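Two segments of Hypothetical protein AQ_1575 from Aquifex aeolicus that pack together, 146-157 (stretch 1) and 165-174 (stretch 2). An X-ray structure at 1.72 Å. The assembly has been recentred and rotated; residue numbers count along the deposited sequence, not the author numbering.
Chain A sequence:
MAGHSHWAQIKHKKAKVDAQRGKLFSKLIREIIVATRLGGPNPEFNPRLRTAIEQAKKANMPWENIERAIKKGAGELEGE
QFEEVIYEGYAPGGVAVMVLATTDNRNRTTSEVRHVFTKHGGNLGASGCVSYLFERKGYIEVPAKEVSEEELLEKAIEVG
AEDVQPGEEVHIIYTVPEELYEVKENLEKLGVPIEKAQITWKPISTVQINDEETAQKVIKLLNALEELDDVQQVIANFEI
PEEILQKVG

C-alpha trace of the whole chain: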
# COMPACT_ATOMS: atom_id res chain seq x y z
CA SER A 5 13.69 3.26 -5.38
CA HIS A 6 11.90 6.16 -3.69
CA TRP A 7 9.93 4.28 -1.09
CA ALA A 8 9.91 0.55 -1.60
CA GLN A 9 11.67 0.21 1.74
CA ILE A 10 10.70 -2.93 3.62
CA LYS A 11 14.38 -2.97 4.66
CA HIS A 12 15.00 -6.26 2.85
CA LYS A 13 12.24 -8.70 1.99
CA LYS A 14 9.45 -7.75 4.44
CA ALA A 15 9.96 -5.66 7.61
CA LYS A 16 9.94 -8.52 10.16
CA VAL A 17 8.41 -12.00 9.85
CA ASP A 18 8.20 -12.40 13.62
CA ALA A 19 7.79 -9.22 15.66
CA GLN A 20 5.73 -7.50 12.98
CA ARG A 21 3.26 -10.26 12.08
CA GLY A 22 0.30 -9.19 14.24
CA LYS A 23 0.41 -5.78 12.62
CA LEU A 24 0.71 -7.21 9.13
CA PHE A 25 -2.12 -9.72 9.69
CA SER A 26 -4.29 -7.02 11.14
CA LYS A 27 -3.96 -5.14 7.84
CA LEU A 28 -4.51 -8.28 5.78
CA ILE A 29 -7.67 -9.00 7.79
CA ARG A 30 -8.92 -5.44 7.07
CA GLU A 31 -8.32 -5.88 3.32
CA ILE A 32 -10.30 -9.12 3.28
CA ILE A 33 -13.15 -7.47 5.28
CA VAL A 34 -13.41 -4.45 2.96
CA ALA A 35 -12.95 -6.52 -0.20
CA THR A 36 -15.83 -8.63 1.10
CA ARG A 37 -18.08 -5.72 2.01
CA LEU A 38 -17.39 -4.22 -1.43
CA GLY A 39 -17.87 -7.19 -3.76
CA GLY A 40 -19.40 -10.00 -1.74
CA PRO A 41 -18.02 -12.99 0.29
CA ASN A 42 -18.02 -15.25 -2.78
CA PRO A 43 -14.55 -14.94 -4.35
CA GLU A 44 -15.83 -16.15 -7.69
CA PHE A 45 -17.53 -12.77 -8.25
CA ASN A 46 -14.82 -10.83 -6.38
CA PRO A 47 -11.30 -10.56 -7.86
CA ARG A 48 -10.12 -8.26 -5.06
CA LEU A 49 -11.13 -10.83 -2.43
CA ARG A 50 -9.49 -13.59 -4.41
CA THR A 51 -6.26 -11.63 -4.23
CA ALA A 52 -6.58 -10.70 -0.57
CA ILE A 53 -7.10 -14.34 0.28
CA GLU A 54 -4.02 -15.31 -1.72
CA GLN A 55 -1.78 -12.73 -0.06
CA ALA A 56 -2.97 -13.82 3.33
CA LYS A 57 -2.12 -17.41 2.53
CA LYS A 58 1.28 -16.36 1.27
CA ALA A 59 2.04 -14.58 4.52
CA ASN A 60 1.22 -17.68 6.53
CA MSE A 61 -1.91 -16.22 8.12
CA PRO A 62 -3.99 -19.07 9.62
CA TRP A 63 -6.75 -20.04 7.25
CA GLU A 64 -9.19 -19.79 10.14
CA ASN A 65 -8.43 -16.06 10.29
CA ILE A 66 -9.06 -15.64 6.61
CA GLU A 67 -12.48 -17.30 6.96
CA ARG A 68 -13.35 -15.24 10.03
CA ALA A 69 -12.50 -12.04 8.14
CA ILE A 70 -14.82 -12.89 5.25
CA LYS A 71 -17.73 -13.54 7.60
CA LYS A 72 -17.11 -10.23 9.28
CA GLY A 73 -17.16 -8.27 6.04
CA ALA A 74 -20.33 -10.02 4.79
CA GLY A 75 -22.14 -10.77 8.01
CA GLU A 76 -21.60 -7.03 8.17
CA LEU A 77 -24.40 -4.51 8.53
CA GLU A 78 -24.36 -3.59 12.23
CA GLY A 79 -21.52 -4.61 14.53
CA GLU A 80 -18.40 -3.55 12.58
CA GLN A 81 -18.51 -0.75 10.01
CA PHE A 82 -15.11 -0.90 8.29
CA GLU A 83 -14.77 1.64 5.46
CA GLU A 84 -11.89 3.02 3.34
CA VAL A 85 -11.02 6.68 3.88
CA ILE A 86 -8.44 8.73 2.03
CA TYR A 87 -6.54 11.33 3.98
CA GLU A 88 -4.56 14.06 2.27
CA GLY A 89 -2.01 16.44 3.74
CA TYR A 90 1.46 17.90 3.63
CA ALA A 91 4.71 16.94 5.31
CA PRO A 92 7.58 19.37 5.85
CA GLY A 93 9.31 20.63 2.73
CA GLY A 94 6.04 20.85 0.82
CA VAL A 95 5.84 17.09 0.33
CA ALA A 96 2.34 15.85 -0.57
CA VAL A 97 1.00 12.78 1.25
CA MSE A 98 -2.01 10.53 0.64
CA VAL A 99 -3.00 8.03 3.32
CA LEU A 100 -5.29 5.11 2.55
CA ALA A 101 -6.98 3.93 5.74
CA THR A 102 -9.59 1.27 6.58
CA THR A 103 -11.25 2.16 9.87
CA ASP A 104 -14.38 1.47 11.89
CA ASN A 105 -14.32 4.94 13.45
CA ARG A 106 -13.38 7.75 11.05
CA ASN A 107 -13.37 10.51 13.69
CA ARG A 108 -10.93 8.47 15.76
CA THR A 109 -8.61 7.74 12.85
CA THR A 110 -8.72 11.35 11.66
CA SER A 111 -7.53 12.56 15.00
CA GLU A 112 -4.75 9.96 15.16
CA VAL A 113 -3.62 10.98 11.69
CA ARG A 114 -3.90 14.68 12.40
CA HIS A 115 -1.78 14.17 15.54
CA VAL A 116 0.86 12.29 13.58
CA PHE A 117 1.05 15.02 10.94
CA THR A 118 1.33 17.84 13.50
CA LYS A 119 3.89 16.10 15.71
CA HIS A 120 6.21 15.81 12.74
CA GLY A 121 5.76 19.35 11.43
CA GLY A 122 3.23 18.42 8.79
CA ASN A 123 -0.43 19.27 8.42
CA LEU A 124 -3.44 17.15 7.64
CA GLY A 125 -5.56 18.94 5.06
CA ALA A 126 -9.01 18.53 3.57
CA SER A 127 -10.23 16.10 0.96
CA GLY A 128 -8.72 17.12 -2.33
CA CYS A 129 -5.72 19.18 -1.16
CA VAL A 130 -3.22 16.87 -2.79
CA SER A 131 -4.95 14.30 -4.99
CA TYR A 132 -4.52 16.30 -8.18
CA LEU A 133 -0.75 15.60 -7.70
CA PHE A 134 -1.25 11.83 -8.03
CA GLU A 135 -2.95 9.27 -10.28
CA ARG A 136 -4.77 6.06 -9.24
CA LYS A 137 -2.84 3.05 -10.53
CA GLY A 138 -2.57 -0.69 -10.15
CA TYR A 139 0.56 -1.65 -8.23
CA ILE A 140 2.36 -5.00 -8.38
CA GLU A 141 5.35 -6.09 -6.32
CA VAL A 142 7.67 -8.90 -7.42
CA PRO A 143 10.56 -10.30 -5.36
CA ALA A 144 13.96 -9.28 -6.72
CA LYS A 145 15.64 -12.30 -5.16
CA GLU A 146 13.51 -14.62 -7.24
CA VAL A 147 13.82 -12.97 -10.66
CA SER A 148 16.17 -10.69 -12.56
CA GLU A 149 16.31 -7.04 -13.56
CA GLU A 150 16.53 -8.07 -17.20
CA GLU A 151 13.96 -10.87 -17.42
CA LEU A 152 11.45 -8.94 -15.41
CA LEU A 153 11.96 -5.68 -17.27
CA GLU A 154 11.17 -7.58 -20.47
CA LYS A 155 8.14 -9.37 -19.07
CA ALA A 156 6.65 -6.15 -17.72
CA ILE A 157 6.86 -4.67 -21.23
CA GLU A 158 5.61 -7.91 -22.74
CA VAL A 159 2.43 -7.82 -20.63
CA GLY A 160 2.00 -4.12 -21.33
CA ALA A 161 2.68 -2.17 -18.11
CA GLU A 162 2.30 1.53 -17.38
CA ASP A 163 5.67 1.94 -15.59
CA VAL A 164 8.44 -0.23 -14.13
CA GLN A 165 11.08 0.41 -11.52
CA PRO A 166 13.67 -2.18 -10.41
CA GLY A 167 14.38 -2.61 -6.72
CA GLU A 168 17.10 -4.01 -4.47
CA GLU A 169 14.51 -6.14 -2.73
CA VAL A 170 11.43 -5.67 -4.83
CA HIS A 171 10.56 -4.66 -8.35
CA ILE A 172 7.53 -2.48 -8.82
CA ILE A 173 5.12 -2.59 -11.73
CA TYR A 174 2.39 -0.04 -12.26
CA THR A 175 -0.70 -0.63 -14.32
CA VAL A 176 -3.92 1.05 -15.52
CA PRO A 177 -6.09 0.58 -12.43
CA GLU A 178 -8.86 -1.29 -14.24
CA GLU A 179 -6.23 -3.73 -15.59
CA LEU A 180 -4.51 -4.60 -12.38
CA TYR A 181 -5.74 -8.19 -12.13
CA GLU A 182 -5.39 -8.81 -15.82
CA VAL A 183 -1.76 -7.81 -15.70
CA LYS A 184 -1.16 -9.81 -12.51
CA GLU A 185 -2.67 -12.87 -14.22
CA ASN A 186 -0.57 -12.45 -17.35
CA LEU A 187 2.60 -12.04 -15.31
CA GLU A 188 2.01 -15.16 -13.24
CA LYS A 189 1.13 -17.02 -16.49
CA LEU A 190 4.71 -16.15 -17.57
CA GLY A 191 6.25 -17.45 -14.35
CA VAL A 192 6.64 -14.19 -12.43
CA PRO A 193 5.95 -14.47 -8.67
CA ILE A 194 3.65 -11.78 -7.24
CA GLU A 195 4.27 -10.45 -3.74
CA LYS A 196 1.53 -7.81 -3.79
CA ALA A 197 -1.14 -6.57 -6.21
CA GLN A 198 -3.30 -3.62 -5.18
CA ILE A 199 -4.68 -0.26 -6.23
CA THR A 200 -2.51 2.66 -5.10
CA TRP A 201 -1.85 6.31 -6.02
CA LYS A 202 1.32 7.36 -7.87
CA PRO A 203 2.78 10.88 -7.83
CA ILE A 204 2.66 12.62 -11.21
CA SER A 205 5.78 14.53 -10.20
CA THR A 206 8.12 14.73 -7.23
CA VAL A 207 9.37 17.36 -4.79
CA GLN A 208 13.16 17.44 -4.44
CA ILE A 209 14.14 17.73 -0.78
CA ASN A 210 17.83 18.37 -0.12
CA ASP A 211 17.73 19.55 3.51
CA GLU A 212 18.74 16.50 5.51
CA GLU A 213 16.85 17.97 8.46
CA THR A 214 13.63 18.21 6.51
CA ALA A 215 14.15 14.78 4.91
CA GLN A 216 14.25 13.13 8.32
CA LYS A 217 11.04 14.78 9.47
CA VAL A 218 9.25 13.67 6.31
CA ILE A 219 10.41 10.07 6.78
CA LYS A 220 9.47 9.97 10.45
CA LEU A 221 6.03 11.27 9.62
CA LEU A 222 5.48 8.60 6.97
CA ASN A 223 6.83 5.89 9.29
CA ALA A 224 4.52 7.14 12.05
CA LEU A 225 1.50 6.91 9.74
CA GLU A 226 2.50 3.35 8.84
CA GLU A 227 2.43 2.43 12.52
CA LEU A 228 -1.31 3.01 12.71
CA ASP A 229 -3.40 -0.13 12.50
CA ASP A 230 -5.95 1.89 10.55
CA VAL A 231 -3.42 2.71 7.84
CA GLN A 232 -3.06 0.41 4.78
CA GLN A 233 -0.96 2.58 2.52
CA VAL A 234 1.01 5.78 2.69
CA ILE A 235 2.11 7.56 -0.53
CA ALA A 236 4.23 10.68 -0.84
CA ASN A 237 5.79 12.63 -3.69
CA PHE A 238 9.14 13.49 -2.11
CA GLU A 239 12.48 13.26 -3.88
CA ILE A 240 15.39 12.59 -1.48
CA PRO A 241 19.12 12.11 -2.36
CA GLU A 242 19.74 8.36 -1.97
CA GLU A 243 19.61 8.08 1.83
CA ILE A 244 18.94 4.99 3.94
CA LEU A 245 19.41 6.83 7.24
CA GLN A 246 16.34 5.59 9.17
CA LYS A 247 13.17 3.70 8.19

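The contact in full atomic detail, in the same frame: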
# COMPACT_ATOMS: atom_id res chain seq x y z
N GLU A 146 14.00 -13.53 -6.42
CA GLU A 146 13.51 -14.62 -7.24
C GLU A 146 13.50 -14.41 -8.75
O GLU A 146 13.23 -15.34 -9.51
CB GLU A 146 12.12 -15.02 -6.76
CG GLU A 146 12.08 -15.67 -5.36
CD GLU A 146 12.79 -17.03 -5.29
OE1 GLU A 146 12.90 -17.71 -6.33
OE2 GLU A 146 13.22 -17.44 -4.18
N VAL A 147 13.80 -13.20 -9.22
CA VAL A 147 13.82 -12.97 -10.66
C VAL A 147 15.11 -12.30 -11.09
O VAL A 147 16.18 -12.59 -10.56
CB VAL A 147 12.64 -12.09 -11.11
CG1 VAL A 147 11.31 -12.75 -10.72
CG2 VAL A 147 12.76 -10.71 -10.50
N SER A 148 15.01 -11.38 -12.04
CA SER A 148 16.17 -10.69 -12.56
C SER A 148 15.73 -9.32 -13.04
O SER A 148 14.56 -9.12 -13.36
CB SER A 148 16.76 -11.49 -13.71
OG SER A 148 16.29 -12.83 -13.64
N GLU A 149 16.66 -8.37 -13.08
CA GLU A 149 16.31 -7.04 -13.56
C GLU A 149 15.90 -7.20 -15.01
O GLU A 149 14.83 -6.75 -15.42
CB GLU A 149 17.50 -6.09 -13.47
CG GLU A 149 17.45 -5.07 -12.35
CD GLU A 149 17.81 -5.66 -11.00
OE1 GLU A 149 17.07 -6.54 -10.51
OE2 GLU A 149 18.86 -5.26 -10.44
N GLU A 150 16.75 -7.88 -15.78
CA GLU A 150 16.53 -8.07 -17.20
C GLU A 150 15.26 -8.82 -17.61
O GLU A 150 14.45 -8.30 -18.38
CB GLU A 150 17.74 -8.77 -17.83
CG GLU A 150 17.71 -8.79 -19.35
CD GLU A 150 18.81 -9.64 -19.95
OE1 GLU A 150 18.91 -9.68 -21.20
OE2 GLU A 150 19.57 -10.26 -19.18
N GLU A 151 15.11 -10.04 -17.10
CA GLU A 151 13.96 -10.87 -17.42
C GLU A 151 12.66 -10.19 -17.06
O GLU A 151 11.70 -10.20 -17.83
CB GLU A 151 14.06 -12.21 -16.67
CG GLU A 151 12.73 -12.89 -16.48
CD GLU A 151 12.60 -13.52 -15.09
OE1 GLU A 151 11.45 -13.63 -14.60
OE2 GLU A 151 13.63 -13.90 -14.50
N LEU A 152 12.63 -9.61 -15.87
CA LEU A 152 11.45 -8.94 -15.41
C LEU A 152 11.12 -7.69 -16.20
O LEU A 152 9.95 -7.43 -16.52
CB LEU A 152 11.60 -8.57 -13.95
CG LEU A 152 10.29 -7.95 -13.47
CD1 LEU A 152 9.31 -9.06 -13.10
CD2 LEU A 152 10.56 -7.03 -12.31
N LEU A 153 12.15 -6.90 -16.51
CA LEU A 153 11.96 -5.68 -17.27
C LEU A 153 11.30 -6.07 -18.59
O LEU A 153 10.36 -5.41 -19.02
CB LEU A 153 13.31 -4.98 -17.50
CG LEU A 153 13.62 -3.60 -16.87
CD1 LEU A 153 12.78 -3.30 -15.66
CD2 LEU A 153 15.09 -3.55 -16.51
N GLU A 154 11.75 -7.16 -19.20
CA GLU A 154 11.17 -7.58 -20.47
C GLU A 154 9.73 -8.06 -20.29
O GLU A 154 8.84 -7.68 -21.04
CB GLU A 154 11.99 -8.71 -21.11
CG GLU A 154 11.70 -10.10 -20.55
CD GLU A 154 12.00 -11.23 -21.52
OE1 GLU A 154 11.71 -12.40 -21.17
OE2 GLU A 154 12.51 -10.94 -22.62
N LYS A 155 9.49 -8.89 -19.28
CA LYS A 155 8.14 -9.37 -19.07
C LYS A 155 7.14 -8.27 -18.79
O LYS A 155 6.00 -8.32 -19.25
CB LYS A 155 8.13 -10.42 -17.97
CG LYS A 155 8.65 -11.76 -18.47
CD LYS A 155 8.71 -12.82 -17.39
CE LYS A 155 9.53 -14.00 -17.84
NZ LYS A 155 9.73 -14.98 -16.72
N ALA A 156 7.56 -7.25 -18.04
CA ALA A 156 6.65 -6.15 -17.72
C ALA A 156 6.19 -5.50 -19.03
O ALA A 156 4.99 -5.24 -19.24
CB ALA A 156 7.33 -5.13 -16.83
N ILE A 157 7.14 -5.27 -19.93
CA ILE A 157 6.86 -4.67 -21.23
C ILE A 157 5.99 -5.63 -22.05
O ILE A 157 5.02 -5.22 -22.71
CB ILE A 157 8.16 -4.40 -22.01
CG1 ILE A 157 8.93 -3.27 -21.32
CG2 ILE A 157 7.87 -4.02 -23.45
CD1 ILE A 157 10.35 -3.15 -21.80
N GLN A 165 9.90 -0.07 -12.22
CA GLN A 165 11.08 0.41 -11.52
C GLN A 165 11.73 -0.71 -10.73
O GLN A 165 11.15 -1.24 -9.79
CB GLN A 165 10.73 1.59 -10.61
CG GLN A 165 9.60 1.37 -9.62
CD GLN A 165 9.24 2.65 -8.89
OE1 GLN A 165 8.74 3.60 -9.50
NE2 GLN A 165 9.50 2.68 -7.59
N PRO A 166 12.96 -1.10 -11.11
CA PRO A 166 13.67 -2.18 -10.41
C PRO A 166 13.87 -1.82 -8.95
O PRO A 166 13.78 -0.64 -8.58
CB PRO A 166 15.00 -2.28 -11.16
CG PRO A 166 14.72 -1.66 -12.51
CD PRO A 166 13.82 -0.51 -12.15
N GLY A 167 14.15 -2.82 -8.13
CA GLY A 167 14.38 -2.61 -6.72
C GLY A 167 15.46 -3.54 -6.20
O GLY A 167 15.78 -4.55 -6.83
N GLU A 168 16.04 -3.20 -5.06
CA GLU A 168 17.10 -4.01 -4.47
C GLU A 168 16.49 -5.24 -3.82
O GLU A 168 17.12 -6.28 -3.71
CB GLU A 168 17.86 -3.21 -3.41
CG GLU A 168 19.01 -2.37 -3.94
CD GLU A 168 20.16 -3.22 -4.46
OE1 GLU A 168 21.22 -2.64 -4.78
OE2 GLU A 168 20.01 -4.46 -4.54
N GLU A 169 15.25 -5.08 -3.40
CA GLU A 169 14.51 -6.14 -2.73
C GLU A 169 13.24 -6.47 -3.50
O GLU A 169 12.80 -7.61 -3.54
CB GLU A 169 14.16 -5.65 -1.33
CG GLU A 169 13.79 -4.18 -1.32
CD GLU A 169 13.98 -3.55 0.04
OE1 GLU A 169 13.74 -2.33 0.18
OE2 GLU A 169 14.37 -4.29 0.96
N VAL A 170 12.64 -5.45 -4.08
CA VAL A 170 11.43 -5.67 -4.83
C VAL A 170 11.37 -4.81 -6.08
O VAL A 170 11.90 -3.69 -6.15
CB VAL A 170 10.18 -5.43 -3.95
CG1 VAL A 170 10.08 -3.96 -3.54
CG2 VAL A 170 8.95 -5.86 -4.70
N HIS A 171 10.73 -5.37 -7.10
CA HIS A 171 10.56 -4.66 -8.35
C HIS A 171 9.13 -4.21 -8.30
O HIS A 171 8.28 -4.89 -7.74
CB HIS A 171 10.83 -5.61 -9.51
CG HIS A 171 12.23 -6.14 -9.54
ND1 HIS A 171 13.34 -5.33 -9.42
CD2 HIS A 171 12.71 -7.40 -9.75
CE1 HIS A 171 14.44 -6.06 -9.56
NE2 HIS A 171 14.08 -7.32 -9.76
N ILE A 172 8.86 -3.03 -8.83
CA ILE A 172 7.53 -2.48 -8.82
C ILE A 172 6.99 -2.29 -10.22
O ILE A 172 7.65 -1.72 -11.08
CB ILE A 172 7.51 -1.13 -8.12
CG1 ILE A 172 7.84 -1.32 -6.64
CG2 ILE A 172 6.19 -0.44 -8.36
CD1 ILE A 172 8.14 -0.02 -5.91
N ILE A 173 5.75 -2.72 -10.43
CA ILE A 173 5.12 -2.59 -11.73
C ILE A 173 3.82 -1.85 -11.55
O ILE A 173 3.02 -2.20 -10.69
CB ILE A 173 4.84 -3.97 -12.34
CG1 ILE A 173 6.17 -4.63 -12.71
CG2 ILE A 173 3.93 -3.83 -13.59
CD1 ILE A 173 6.04 -6.10 -13.10
N TYR A 174 3.63 -0.79 -12.34
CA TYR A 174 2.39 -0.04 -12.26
C TYR A 174 1.53 -0.35 -13.44
O TYR A 174 2.05 -0.58 -14.54
CB TYR A 174 2.64 1.46 -12.28
CG TYR A 174 3.18 2.00 -11.00
CD1 TYR A 174 2.32 2.36 -9.98
CD2 TYR A 174 4.54 2.18 -10.82
CE1 TYR A 174 2.78 2.89 -8.82
CE2 TYR A 174 5.02 2.73 -9.64
CZ TYR A 174 4.13 3.08 -8.64
OH TYR A 174 4.56 3.67 -7.48

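This is a small, mainly apolar contact in which one side of a helix and the loop before it pack on a strand and its preceding loop, with no hydrogen bond between the two stretches. The helix, 149-157, and the strand, 170-174, run nearly parallel, with 9° between their directions. Their axes come within 10.2 Å, which leaves room for a layer of side chains. The contact buries 371 Å² in total.

His171 is the centre and has the largest covered area. Its CA-to-CB bond points toward the helix. Val147 CG2 lies 3.4 Å from His171 CD2, at the ring edge. Leu152 CD2 comes to 3.2 Å from His171 CB, closer than an ordinary carbon-carbon contact. On its own side, the ring is held by a hydrogen bond from Gly167 N to His171 ND1, 2.9 Å long. ND1 is the acceptor, so it carries no proton in this bond. The bond ties the loop to the strand and helps fix the ring. Glu149 OE1 also lies at the ring edge, but it is modelled too close to His171 CE1 and its angle to His171 NE2 is poor, so no bond is drawn from it.

Further along the strand, Ile173 points toward the helix. Ala156 CB is 4.1 Å from Ile173 CD1, and Leu152 CD1 is 4.4 Å from the same atom. Leu152 and Ala156 lie one turn apart, so both can meet this isoleucine. Val170 and Ile172 make no contact with the helix; alternation along the strand leaves His171 and Ile173 to do so.

At the exposed margin, Pro166 packs against the helix. Leu153 CD1 is 4.0 Å from Pro166 CG, and Glu149 CG is 3.9 Å from Pro166 CB.

The helix has its own polar link away from the strand: Lys155 NZ forms a salt bridge with Glu151 OE1 at 3.0 Å.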